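Local coordinates for succinoglycan biosynthesis protein (Bacillus cereus ATCC 14579, PDB 2QGM) that is of unproven function but belongs to the erythromycin esterase-like family and may take part in exopolysaccharide synthesis, at residues P51-T54 with K59-E62; E62-L67 with V97-T102; K68-N73 with F430-H435; S87-M92 with I339-T344; T107-E112 with I146-W151. One frame throughout, in Å; residues are numbered along the deposited sequence.

In the fold
The five contacts run from a surface loop at the edge of a mixed sheet to the helices packed on it. Contacts 1 and 2 adjoin, with centres 9 Å apart: they share Glu62, and the loop closed by 51-54 with 59-62 runs straight into helix 65-71. That helix meets helix 87-104 in contact 2 and the strand 432-439 in contact 3, whose centres are 11 Å apart. Contacts 2 and 4 share helix 87-104. Contacts 3 and 4 lie on neighbouring parallel strands, joined by bonds such as His435 ND1 to Thr342 OG1 (2.8 Å). Contact 5, about 20 Å from contact 3 between centres, touches the helix of contact 2, where Val97 CG2 lies 3.9 Å from Phe109 CE1.

Contact 1. Residues P51-T54 with K59-E62; sequences PLKT and KPFE
Thr54 and Lys59 bring the two arms of an irregular loop to 7.7 Å between CA atoms, and the arms then part to 9.1 Å between the CA atoms of Lys53 and Glu62. Lys53 reaches back across the gap to Pro60. Its CG sits between the backbone N and the carbonyl carbon (chi1 62°), and from there an extended chain crosses Pro60 at about a right angle. Lys53 NZ makes a weak hydrogen bond of 3.4 Å to Pro60 O while resting 3.7 Å from CB on the proline ring. This loop links the edge strand 50-51 of the mixed sheet to helix 65-71, and within it Thr54 OG1 takes the N-H of Glu56, the bond of an ST turn. That leaves the methyl of Thr54 to do the touching: Thr54 CG2 lies 3.9 Å from Lys59 CB, again nearly at right angles, before the Lys59 chain bends at chi2 and heads off from Thr54. Arg95 on helix 87-104 also binds this second arm, NH1 to Lys59 O and NH2 to Pro60 O, giving Pro60 O another donor beside the weak lysine bond.

Contact 2. Residues E62-L67 with V97-T102; sequences EDLKPL and VKYLVT
Leu64 lays its CB squarely over one face of the Tyr99 ring, 3.8 Å from the centroid and only 3° off the ring normal, a CH-pi contact. Further along the same side chain, Leu64 CD1 reaches back to Tyr99 CB at 3.6 Å; the two side chains lie alongside and point opposite ways. Leu67 joins one turn later: its CD2 approaches Tyr99 CD2 obliquely at 4.2 Å. Tyr99 is turned into this pair by placing CG trans to the backbone N (chi1 178°), which carries the ring out alongside Leu64 until Tyr99 OH lies 3.9 Å from Lys65 CA. The two leucines are brought to one side by the 3-10 turn leading into the helix, where a backbone bond runs from Leu67 N to Leu64 O (2.9 Å). Ahead of them Asp63 ties the turn down, OD1 in a salt bridge with Arg95 and OD2 accepting from Lys53 N. Phe61 meets the tyrosine ring edge-to-face and adds an aromatic neighbour. Helix 65-71 thus begins against helix 87-104, which on its other flanks presses Val97, Leu100 and Val101 on strand 301-304, and Lys98 and Val101 on helix 143-157.

Contact 3. Residues K68-N73 with F430-H435; sequences KKMIGN and FDIIFH
Met70 and Ile71 close on Ile432 through apolar contacts alone, and the end of the isoleucine does most of the work. Ile432 CD1 lies 3.7 Å from Met70 CB and 4.0 Å from Ile71 CD1, so one methyl touches two consecutive residues of the helix. Met70, a selenomethionine in this crystal, keeps its chain extended beyond CG (chi2 174°), which carries SE past the isoleucine to 3.9 Å from its CG2 branch. Ile71 differs: its CB does not point at the strand, but the delta methyl reaches over and crosses Ile432 at about a right angle. All three side chains are buried. The polar interactions lie around the contact, in the backbones and in Asp431. Gly72 N bonds Lys68 O at 3.0 Å as the helix ends, and Gly72 itself then leaves helical geometry with a phi of 65°, a value that favours glycine. Arg391 bonds Met70 O through NH2 and touches Ile432, spanning both sides of the contact. On the strand side, Asp431 pairs with Lys312 and accepts from Thr338 N, while Ile432 shares backbone bonds with Thr338 and Gly340. Further apolar neighbours continue the layer, with Met70 on Leu387 and Ile71 on Val337, Ile339 and Met104. This is helix-on-sheet packing of an alpha/beta fold: the end of helix 65-71 packs on the first residue of strand 432-439, which runs parallel to strand 336-344 and antiparallel to strand 385-389.

Contact 4. Residues S87-M92 with I339-T344; sequences SEIFTM and IGSTTT
Ile89 drapes both of its branches over the hydroxyl of Ser341. Ile89 CD1 comes to 3.4 Å from Ser341 OG and Ile89 CG2 to 3.6 Å, so the oxygen sits against a hydrocarbon fork. The torsions make this possible: CG1 lies opposite the carbonyl carbon (chi1 -66°) and CG2 opposite the backbone N, which spreads the two branches toward the strand, and an extended chi2 sends CD1 onward. There Ile89 CD1 also meets Thr343 CB at 4.4 Å, a looser touch two residues along on the same face of the strand. Both hydroxyls are buried but have polar partners away from the isoleucine. Ser341 OG receives a weak bond from Asn82 N, while Thr343 OG1 bonds Ile436 O and Thr439 OG1. From the strand side, Ser341 holds OG trans to its backbone N (chi1 163°), which directs it at Ile89. Phe434 fills the neighbouring ground, touching Met92, Ile339 and Ser341. The first turns of helix 87-104 lie against one face of strand 336-344 and head broadly the opposite way, with strands 432-439 and 76-79 running parallel to that strand on its two sides in the sheet and helix 143-157 meeting the helix through Phe90 and Thr91.

Contact 5. Residues T107-E112 with I146-W151; sequences TNFAME and IAMIEW
Met148 holds CG trans to the backbone N (chi1 173°) and then bends at chi3 (67°), which turns its CE methyl toward Phe109 and Met111 on the facing strand. Met148 CE lies 3.7 Å from Phe109 CZ, approaching the ring obliquely. The selenium of this selenomethionine follows at 5.0 Å from the ring centroid, 42° off the normal, which makes a Met-aromatic contact. Met111, also a selenomethionine, comes from two residues along and likewise bends at its last torsion; it meets Met148 tip to tip, CE to CE at 4.0 Å. One methyl of Met148 therefore serves both strand residues; the backbones stay well apart, 10.4 Å between the nearest CA atoms, those of Phe109 and Ile149. Other buried groups pack around it: Phe167 meets the Phe109 ring edge-to-face, Phe94 and Trp304 touch Met148, and Val97 and Met302 press on Phe109. Strand 108-111 is parallel to its neighbours 301-304 and 166-171, and the chain passes from it through helices 115-127 and 143-157 to strand 166-171. The contact thus packs a helix of a beta-alpha-beta crossover onto the sheet of this alpha/beta fold.

Contact 1. Residues P51-T54 with K59-E62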
# COMPACT_ATOMS: atom_id res chain seq x y z
N PRO A 51 4.32 16.19 17.97
CA PRO A 51 2.98 15.69 18.29
C PRO A 51 1.87 16.04 17.31
O PRO A 51 1.85 17.12 16.71
CB PRO A 51 2.72 16.25 19.68
CG PRO A 51 3.41 17.57 19.63
CD PRO A 51 4.73 17.22 18.95
N LEU A 52 0.94 15.11 17.16
CA LEU A 52 -0.21 15.30 16.29
C LEU A 52 -1.40 15.59 17.21
O LEU A 52 -1.54 14.99 18.28
CB LEU A 52 -0.45 14.04 15.46
CG LEU A 52 0.71 13.68 14.53
CD1 LEU A 52 0.42 12.37 13.84
CD2 LEU A 52 0.94 14.79 13.51
N LYS A 53 -2.25 16.51 16.79
CA LYS A 53 -3.39 16.92 17.59
C LYS A 53 -4.68 16.15 17.37
O LYS A 53 -5.50 16.04 18.27
CB LYS A 53 -3.67 18.40 17.36
CG LYS A 53 -4.03 18.72 15.92
CD LYS A 53 -4.53 20.14 15.75
CE LYS A 53 -4.91 20.41 14.30
NZ LYS A 53 -5.51 21.76 14.06
N THR A 54 -4.87 15.62 16.17
CA THR A 54 -6.10 14.91 15.84
C THR A 54 -5.87 13.97 14.67
O THR A 54 -4.81 14.01 14.05
CB THR A 54 -7.20 15.92 15.43
OG1 THR A 54 -8.42 15.23 15.15
CG2 THR A 54 -6.77 16.69 14.19
N LYS A 59 -10.02 18.75 9.97
CA LYS A 59 -9.37 19.76 10.79
C LYS A 59 -8.14 20.39 10.14
O LYS A 59 -7.51 19.79 9.26
CB LYS A 59 -8.97 19.16 12.14
CG LYS A 59 -10.14 18.70 12.99
CD LYS A 59 -10.98 19.88 13.46
CE LYS A 59 -12.15 19.41 14.31
NZ LYS A 59 -12.93 20.54 14.87
N PRO A 60 -7.78 21.62 10.56
CA PRO A 60 -6.62 22.36 10.04
C PRO A 60 -5.37 21.47 10.06
O PRO A 60 -5.25 20.59 10.90
CB PRO A 60 -6.52 23.54 11.00
CG PRO A 60 -7.93 23.79 11.39
CD PRO A 60 -8.45 22.38 11.63
N PHE A 61 -4.44 21.74 9.15
CA PHE A 61 -3.21 20.94 9.05
C PHE A 61 -1.97 21.55 9.67
O PHE A 61 -0.84 21.23 9.27
CB PHE A 61 -2.92 20.64 7.57
CG PHE A 61 -3.97 19.82 6.89
CD1 PHE A 61 -4.31 18.56 7.37
CD2 PHE A 61 -4.61 20.29 5.74
CE1 PHE A 61 -5.26 17.78 6.72
CE2 PHE A 61 -5.56 19.51 5.08
CZ PHE A 61 -5.89 18.25 5.57
N GLU A 62 -2.14 22.44 10.65
CA GLU A 62 -0.99 23.07 11.29
C GLU A 62 -0.00 22.08 11.90
O GLU A 62 1.21 22.30 11.83
CB GLU A 62 -1.46 24.05 12.37
CG GLU A 62 -2.00 25.36 11.83
CD GLU A 62 -0.97 26.15 11.05
OE1 GLU A 62 0.08 26.51 11.63
OE2 GLU A 62 -1.20 26.42 9.85

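Contact 2. Residues E62-L67 with V97-T102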
# COMPACT_ATOMS: atom_id res chain seq x y z
N GLU A 62 -2.14 22.44 10.65
CA GLU A 62 -0.99 23.07 11.29
C GLU A 62 -0.00 22.08 11.90
O GLU A 62 1.21 22.30 11.83
CB GLU A 62 -1.46 24.05 12.37
CG GLU A 62 -2.00 25.36 11.83
CD GLU A 62 -0.97 26.15 11.05
OE1 GLU A 62 0.08 26.51 11.63
OE2 GLU A 62 -1.20 26.42 9.85
N ASP A 63 -0.50 20.99 12.48
CA ASP A 63 0.39 20.02 13.11
C ASP A 63 1.12 19.12 12.12
O ASP A 63 1.96 18.31 12.51
CB ASP A 63 -0.37 19.17 14.14
CG ASP A 63 -1.43 18.30 13.50
OD1 ASP A 63 -1.94 18.67 12.43
OD2 ASP A 63 -1.77 17.25 14.10
N LEU A 64 0.82 19.27 10.83
CA LEU A 64 1.48 18.47 9.81
C LEU A 64 2.58 19.25 9.08
O LEU A 64 3.22 18.73 8.17
CB LEU A 64 0.47 17.94 8.79
CG LEU A 64 -0.58 16.98 9.38
CD1 LEU A 64 -1.58 16.55 8.31
CD2 LEU A 64 0.12 15.77 9.98
N LYS A 65 2.79 20.50 9.48
CA LYS A 65 3.83 21.30 8.85
C LYS A 65 5.21 20.64 9.00
O LYS A 65 6.03 20.72 8.09
CB LYS A 65 3.85 22.72 9.43
CG LYS A 65 2.57 23.50 9.13
CD LYS A 65 2.82 25.01 9.03
CE LYS A 65 3.43 25.58 10.30
NZ LYS A 65 3.65 27.05 10.17
N PRO A 66 5.48 19.99 10.14
CA PRO A 66 6.80 19.36 10.26
C PRO A 66 6.95 18.25 9.22
O PRO A 66 8.06 17.93 8.81
CB PRO A 66 6.78 18.81 11.69
CG PRO A 66 5.95 19.80 12.41
CD PRO A 66 4.80 20.03 11.45
N LEU A 67 5.82 17.68 8.80
CA LEU A 67 5.83 16.60 7.82
C LEU A 67 6.28 17.05 6.43
O LEU A 67 6.96 16.31 5.72
CB LEU A 67 4.45 15.95 7.72
CG LEU A 67 4.35 14.73 6.79
CD1 LEU A 67 5.23 13.61 7.33
CD2 LEU A 67 2.90 14.28 6.68
N VAL A 97 -3.12 11.59 3.65
CA VAL A 97 -3.35 11.62 2.21
C VAL A 97 -3.91 12.99 1.81
O VAL A 97 -3.43 13.64 0.88
CB VAL A 97 -4.34 10.50 1.77
CG1 VAL A 97 -4.76 10.70 0.31
CG2 VAL A 97 -3.69 9.13 1.96
N LYS A 98 -4.92 13.44 2.54
CA LYS A 98 -5.52 14.73 2.24
C LYS A 98 -4.49 15.86 2.30
O LYS A 98 -4.50 16.76 1.46
CB LYS A 98 -6.68 15.00 3.21
CG LYS A 98 -7.59 16.12 2.75
CD LYS A 98 -8.78 16.26 3.68
CE LYS A 98 -9.72 17.35 3.21
NZ LYS A 98 -10.80 17.59 4.20
N TYR A 99 -3.60 15.81 3.28
CA TYR A 99 -2.57 16.83 3.41
C TYR A 99 -1.60 16.77 2.22
O TYR A 99 -1.28 17.80 1.62
CB TYR A 99 -1.79 16.64 4.71
CG TYR A 99 -0.67 17.63 4.89
CD1 TYR A 99 -0.93 18.96 5.19
CD2 TYR A 99 0.66 17.24 4.73
CE1 TYR A 99 0.11 19.88 5.33
CE2 TYR A 99 1.70 18.15 4.86
CZ TYR A 99 1.42 19.47 5.16
OH TYR A 99 2.45 20.38 5.27
N LEU A 100 -1.15 15.57 1.86
CA LEU A 100 -0.23 15.42 0.73
C LEU A 100 -0.84 15.92 -0.57
O LEU A 100 -0.17 16.56 -1.39
CB LEU A 100 0.17 13.95 0.56
CG LEU A 100 1.05 13.33 1.64
CD1 LEU A 100 1.41 11.91 1.24
CD2 LEU A 100 2.31 14.16 1.83
N VAL A 101 -2.13 15.64 -0.78
CA VAL A 101 -2.79 16.06 -2.01
C VAL A 101 -3.01 17.58 -2.06
O VAL A 101 -2.63 18.23 -3.03
CB VAL A 101 -4.16 15.34 -2.19
CG1 VAL A 101 -4.92 15.94 -3.36
CG2 VAL A 101 -3.94 13.87 -2.45
N THR A 102 -3.59 18.12 -1.00
CA THR A 102 -3.90 19.54 -0.93
C THR A 102 -2.74 20.51 -0.66
O THR A 102 -2.78 21.65 -1.13
CB THR A 102 -4.98 19.81 0.13
OG1 THR A 102 -4.48 19.44 1.41
CG2 THR A 102 -6.24 19.01 -0.17

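Contact 3. Residues K68-N73 with F430-H435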
# COMPACT_ATOMS: atom_id res chain seq x y z
N LYS A 68 5.90 18.27 6.05
CA LYS A 68 6.28 18.81 4.74
C LYS A 68 7.79 18.96 4.68
O LYS A 68 8.40 18.71 3.64
CB LYS A 68 5.61 20.17 4.50
CG LYS A 68 5.90 20.76 3.13
CD LYS A 68 5.07 22.02 2.85
CE LYS A 68 5.36 22.57 1.46
NZ LYS A 68 4.50 23.75 1.12
N LYS A 69 8.37 19.35 5.81
CA LYS A 69 9.81 19.56 5.92
C LYS A 69 10.55 18.23 5.88
O LYS A 69 11.66 18.14 5.35
CB LYS A 69 10.12 20.32 7.21
CG LYS A 69 9.24 21.56 7.39
CD LYS A 69 9.74 22.49 8.47
CE LYS A 69 9.65 21.87 9.86
NZ LYS A 69 10.12 22.85 10.88
N MSE A 70 9.93 17.19 6.42
CA MSE A 70 10.54 15.85 6.43
C MSE A 70 10.55 15.25 5.03
O MSE A 70 11.57 14.71 4.57
CB MSE A 70 9.75 14.90 7.34
CG MSE A 70 9.78 15.21 8.83
SE MSE A 70 8.60 14.03 9.80
CE MSE A 70 8.53 14.96 11.48
N ILE A 71 9.40 15.32 4.36
CA ILE A 71 9.26 14.75 3.02
C ILE A 71 10.11 15.46 1.99
O ILE A 71 10.67 14.82 1.09
CB ILE A 71 7.79 14.79 2.54
CG1 ILE A 71 6.88 14.10 3.56
CG2 ILE A 71 7.66 14.10 1.19
CD1 ILE A 71 7.27 12.68 3.86
N GLY A 72 10.19 16.78 2.10
CA GLY A 72 10.97 17.53 1.15
C GLY A 72 10.36 17.43 -0.23
O GLY A 72 9.14 17.49 -0.38
N ASN A 73 11.21 17.25 -1.24
CA ASN A 73 10.73 17.15 -2.61
C ASN A 73 10.66 15.72 -3.13
O ASN A 73 10.66 15.51 -4.34
CB ASN A 73 11.61 18.00 -3.53
CG ASN A 73 13.09 17.75 -3.32
OD1 ASN A 73 13.57 16.63 -3.51
ND2 ASN A 73 13.82 18.79 -2.92
N PHE A 430 11.88 2.15 8.44
CA PHE A 430 11.17 3.40 8.16
C PHE A 430 11.97 4.69 8.37
O PHE A 430 12.69 4.84 9.36
CB PHE A 430 9.92 3.48 9.05
CG PHE A 430 9.12 2.19 9.11
CD1 PHE A 430 8.57 1.62 7.96
CD2 PHE A 430 8.89 1.56 10.34
CE1 PHE A 430 7.80 0.46 8.03
CE2 PHE A 430 8.11 0.40 10.42
CZ PHE A 430 7.56 -0.15 9.26
N ASP A 431 11.83 5.63 7.44
CA ASP A 431 12.51 6.91 7.55
C ASP A 431 11.78 7.71 8.63
O ASP A 431 12.39 8.37 9.47
CB ASP A 431 12.44 7.69 6.23
CG ASP A 431 13.19 7.02 5.10
OD1 ASP A 431 14.37 6.65 5.30
OD2 ASP A 431 12.62 6.87 4.00
N ILE A 432 10.45 7.61 8.58
CA ILE A 432 9.54 8.32 9.46
C ILE A 432 8.46 7.37 9.97
O ILE A 432 8.14 6.38 9.32
CB ILE A 432 8.83 9.46 8.67
CG1 ILE A 432 9.87 10.41 8.10
CG2 ILE A 432 7.86 10.22 9.57
CD1 ILE A 432 9.33 11.29 6.99
N ILE A 433 7.91 7.67 11.13
CA ILE A 433 6.82 6.88 11.66
C ILE A 433 5.79 7.81 12.26
O ILE A 433 6.11 8.93 12.67
CB ILE A 433 7.26 5.88 12.78
CG1 ILE A 433 7.87 6.65 13.96
CG2 ILE A 433 8.25 4.87 12.23
CD1 ILE A 433 7.97 5.81 15.22
N PHE A 434 4.53 7.38 12.25
CA PHE A 434 3.48 8.13 12.91
C PHE A 434 2.93 7.15 13.92
O PHE A 434 2.47 6.05 13.58
CB PHE A 434 2.39 8.67 11.94
CG PHE A 434 1.58 7.61 11.23
CD1 PHE A 434 0.31 7.25 11.68
CD2 PHE A 434 2.06 7.03 10.06
CE1 PHE A 434 -0.47 6.33 10.97
CE2 PHE A 434 1.29 6.11 9.35
CZ PHE A 434 0.03 5.76 9.80
N HIS A 435 3.03 7.54 15.19
CA HIS A 435 2.58 6.69 16.27
C HIS A 435 1.23 7.10 16.81
O HIS A 435 0.93 8.29 16.95
CB HIS A 435 3.61 6.72 17.41
CG HIS A 435 3.34 5.73 18.50
ND1 HIS A 435 3.50 4.37 18.32
CD2 HIS A 435 2.90 5.89 19.77
CE1 HIS A 435 3.16 3.74 19.43
NE2 HIS A 435 2.79 4.64 20.32

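Contact 4. Residues S87-M92 with I339-T344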
# COMPACT_ATOMS: atom_id res chain seq x y z
N SER A 87 -8.96 1.34 13.36
CA SER A 87 -9.73 2.50 12.93
C SER A 87 -8.93 3.79 12.81
O SER A 87 -8.89 4.41 11.74
CB SER A 87 -10.92 2.75 13.86
OG SER A 87 -11.66 3.89 13.45
N GLU A 88 -8.29 4.20 13.90
CA GLU A 88 -7.51 5.44 13.92
C GLU A 88 -6.35 5.46 12.94
O GLU A 88 -5.95 6.53 12.49
CB GLU A 88 -7.00 5.73 15.33
CG GLU A 88 -8.09 5.83 16.38
CD GLU A 88 -8.52 4.48 16.92
OE1 GLU A 88 -8.07 3.44 16.38
OE2 GLU A 88 -9.30 4.46 17.90
N ILE A 89 -5.79 4.29 12.63
CA ILE A 89 -4.70 4.26 11.67
C ILE A 89 -5.25 4.57 10.27
O ILE A 89 -4.69 5.40 9.56
CB ILE A 89 -3.97 2.91 11.69
CG1 ILE A 89 -3.27 2.74 13.04
CG2 ILE A 89 -2.94 2.84 10.55
CD1 ILE A 89 -2.40 1.51 13.17
N PHE A 90 -6.35 3.93 9.88
CA PHE A 90 -6.94 4.20 8.57
C PHE A 90 -7.35 5.68 8.46
O PHE A 90 -7.09 6.33 7.45
CB PHE A 90 -8.19 3.34 8.31
CG PHE A 90 -7.90 1.88 8.07
CD1 PHE A 90 -6.73 1.49 7.41
CD2 PHE A 90 -8.81 0.90 8.45
CE1 PHE A 90 -6.48 0.14 7.15
CE2 PHE A 90 -8.57 -0.44 8.19
CZ PHE A 90 -7.40 -0.82 7.53
N THR A 91 -8.00 6.21 9.49
CA THR A 91 -8.45 7.60 9.47
C THR A 91 -7.27 8.57 9.46
O THR A 91 -7.30 9.58 8.76
CB THR A 91 -9.38 7.90 10.66
OG1 THR A 91 -10.56 7.10 10.54
CG2 THR A 91 -9.77 9.37 10.66
N MSE A 92 -6.23 8.27 10.23
CA MSE A 92 -5.06 9.15 10.26
C MSE A 92 -4.37 9.12 8.90
O MSE A 92 -3.82 10.13 8.45
CB MSE A 92 -4.08 8.74 11.36
CG MSE A 92 -2.77 9.54 11.42
SE MSE A 92 -3.05 11.40 11.92
CE MSE A 92 -2.70 12.27 10.25
N ILE A 339 7.07 6.15 5.45
CA ILE A 339 6.44 6.55 6.70
C ILE A 339 5.72 5.33 7.27
O ILE A 339 4.64 4.97 6.79
CB ILE A 339 5.40 7.65 6.46
CG1 ILE A 339 6.06 8.81 5.72
CG2 ILE A 339 4.80 8.11 7.80
CD1 ILE A 339 5.12 9.93 5.36
N GLY A 340 6.32 4.71 8.28
CA GLY A 340 5.73 3.54 8.90
C GLY A 340 4.68 3.88 9.94
O GLY A 340 4.66 4.99 10.48
N SER A 341 3.81 2.92 10.23
CA SER A 341 2.74 3.08 11.21
C SER A 341 3.01 2.27 12.46
O SER A 341 3.32 1.08 12.38
CB SER A 341 1.41 2.63 10.61
OG SER A 341 0.43 2.42 11.61
N THR A 342 2.91 2.91 13.62
CA THR A 342 3.12 2.22 14.88
C THR A 342 2.00 2.51 15.88
O THR A 342 1.43 3.60 15.90
CB THR A 342 4.49 2.60 15.55
OG1 THR A 342 4.58 4.02 15.71
CG2 THR A 342 5.66 2.12 14.71
N THR A 343 1.67 1.49 16.67
CA THR A 343 0.65 1.63 17.69
C THR A 343 1.09 0.79 18.88
O THR A 343 1.88 -0.13 18.73
CB THR A 343 -0.74 1.18 17.19
OG1 THR A 343 -1.71 1.45 18.21
CG2 THR A 343 -0.74 -0.31 16.87
N THR A 344 0.59 1.13 20.06
CA THR A 344 0.99 0.41 21.27
C THR A 344 0.02 -0.66 21.77
O THR A 344 0.40 -1.81 21.96
CB THR A 344 1.25 1.40 22.42
OG1 THR A 344 2.32 2.28 22.06
CG2 THR A 344 1.62 0.66 23.70

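Contact 5. Residues T107-E112 with I146-W151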
# COMPACT_ATOMS: atom_id res chain seq x y z
N THR A 107 -0.61 13.39 -6.37
CA THR A 107 -1.74 13.15 -7.27
C THR A 107 -2.07 11.69 -7.59
O THR A 107 -3.20 11.38 -7.97
CB THR A 107 -1.48 13.87 -8.59
OG1 THR A 107 -0.18 13.50 -9.07
CG2 THR A 107 -1.52 15.38 -8.38
N ASN A 108 -1.09 10.81 -7.46
CA ASN A 108 -1.32 9.40 -7.75
C ASN A 108 -1.50 8.62 -6.46
O ASN A 108 -0.61 8.61 -5.60
CB ASN A 108 -0.14 8.82 -8.52
CG ASN A 108 0.18 9.61 -9.77
OD1 ASN A 108 1.33 9.95 -10.02
ND2 ASN A 108 -0.85 9.90 -10.56
N PHE A 109 -2.64 7.96 -6.31
CA PHE A 109 -2.89 7.18 -5.12
C PHE A 109 -2.82 5.70 -5.51
O PHE A 109 -3.77 5.17 -6.10
CB PHE A 109 -4.25 7.51 -4.53
CG PHE A 109 -4.54 6.80 -3.24
CD1 PHE A 109 -3.91 7.18 -2.05
CD2 PHE A 109 -5.41 5.71 -3.22
CE1 PHE A 109 -4.14 6.48 -0.87
CE2 PHE A 109 -5.64 5.00 -2.04
CZ PHE A 109 -5.01 5.38 -0.86
N ALA A 110 -1.70 5.06 -5.19
CA ALA A 110 -1.47 3.65 -5.51
C ALA A 110 -1.72 2.81 -4.26
O ALA A 110 -0.95 2.89 -3.29
CB ALA A 110 -0.04 3.44 -6.03
N MSE A 111 -2.77 2.00 -4.29
CA MSE A 111 -3.15 1.20 -3.12
C MSE A 111 -2.90 -0.29 -3.29
O MSE A 111 -2.92 -0.81 -4.40
CB MSE A 111 -4.64 1.43 -2.82
CG MSE A 111 -5.15 0.76 -1.55
SE MSE A 111 -7.05 0.99 -1.27
CE MSE A 111 -7.02 1.90 0.40
N GLU A 112 -2.68 -0.96 -2.17
CA GLU A 112 -2.46 -2.40 -2.14
C GLU A 112 -3.86 -2.99 -2.27
O GLU A 112 -4.50 -3.38 -1.29
CB GLU A 112 -1.82 -2.82 -0.81
CG GLU A 112 -1.45 -4.30 -0.71
CD GLU A 112 -0.98 -4.72 0.68
OE1 GLU A 112 -0.70 -3.84 1.53
OE2 GLU A 112 -0.87 -5.94 0.91
N ILE A 146 -13.72 4.09 3.12
CA ILE A 146 -14.72 4.56 2.17
C ILE A 146 -14.89 6.07 2.28
O ILE A 146 -15.14 6.74 1.29
CB ILE A 146 -16.05 3.85 2.39
CG1 ILE A 146 -15.87 2.37 2.05
CG2 ILE A 146 -17.13 4.48 1.53
CD1 ILE A 146 -17.03 1.50 2.39
N ALA A 147 -14.72 6.60 3.49
CA ALA A 147 -14.83 8.04 3.69
C ALA A 147 -13.74 8.75 2.89
O ALA A 147 -13.97 9.82 2.35
CB ALA A 147 -14.70 8.39 5.17
N MSE A 148 -12.56 8.14 2.82
CA MSE A 148 -11.46 8.73 2.06
C MSE A 148 -11.75 8.67 0.57
O MSE A 148 -11.53 9.64 -0.14
CB MSE A 148 -10.14 8.00 2.37
CG MSE A 148 -8.96 8.42 1.50
SE MSE A 148 -7.39 7.41 1.94
CE MSE A 148 -7.95 5.67 1.33
N ILE A 149 -12.26 7.53 0.10
CA ILE A 149 -12.57 7.39 -1.30
C ILE A 149 -13.60 8.44 -1.72
O ILE A 149 -13.53 8.99 -2.82
CB ILE A 149 -13.09 5.97 -1.60
CG1 ILE A 149 -11.99 4.96 -1.26
CG2 ILE A 149 -13.54 5.85 -3.05
CD1 ILE A 149 -12.38 3.51 -1.40
N GLU A 150 -14.56 8.72 -0.85
CA GLU A 150 -15.56 9.73 -1.16
C GLU A 150 -14.92 11.11 -1.26
O GLU A 150 -15.27 11.90 -2.14
CB GLU A 150 -16.67 9.71 -0.11
CG GLU A 150 -17.46 8.42 -0.13
CD GLU A 150 -18.50 8.36 0.95
OE1 GLU A 150 -18.15 8.68 2.11
OE2 GLU A 150 -19.66 7.99 0.66
N TRP A 151 -13.99 11.40 -0.36
CA TRP A 151 -13.30 12.69 -0.42
C TRP A 151 -12.55 12.83 -1.74
O TRP A 151 -12.53 13.89 -2.36
CB TRP A 151 -12.29 12.83 0.73
CG TRP A 151 -11.38 13.99 0.50
CD1 TRP A 151 -11.70 15.30 0.61
CD2 TRP A 151 -10.04 13.94 -0.01
NE1 TRP A 151 -10.65 16.08 0.19
CE2 TRP A 151 -9.62 15.27 -0.20
CE3 TRP A 151 -9.16 12.90 -0.33
CZ2 TRP A 151 -8.35 15.59 -0.70
CZ3 TRP A 151 -7.90 13.22 -0.82
CH2 TRP A 151 -7.51 14.56 -1.00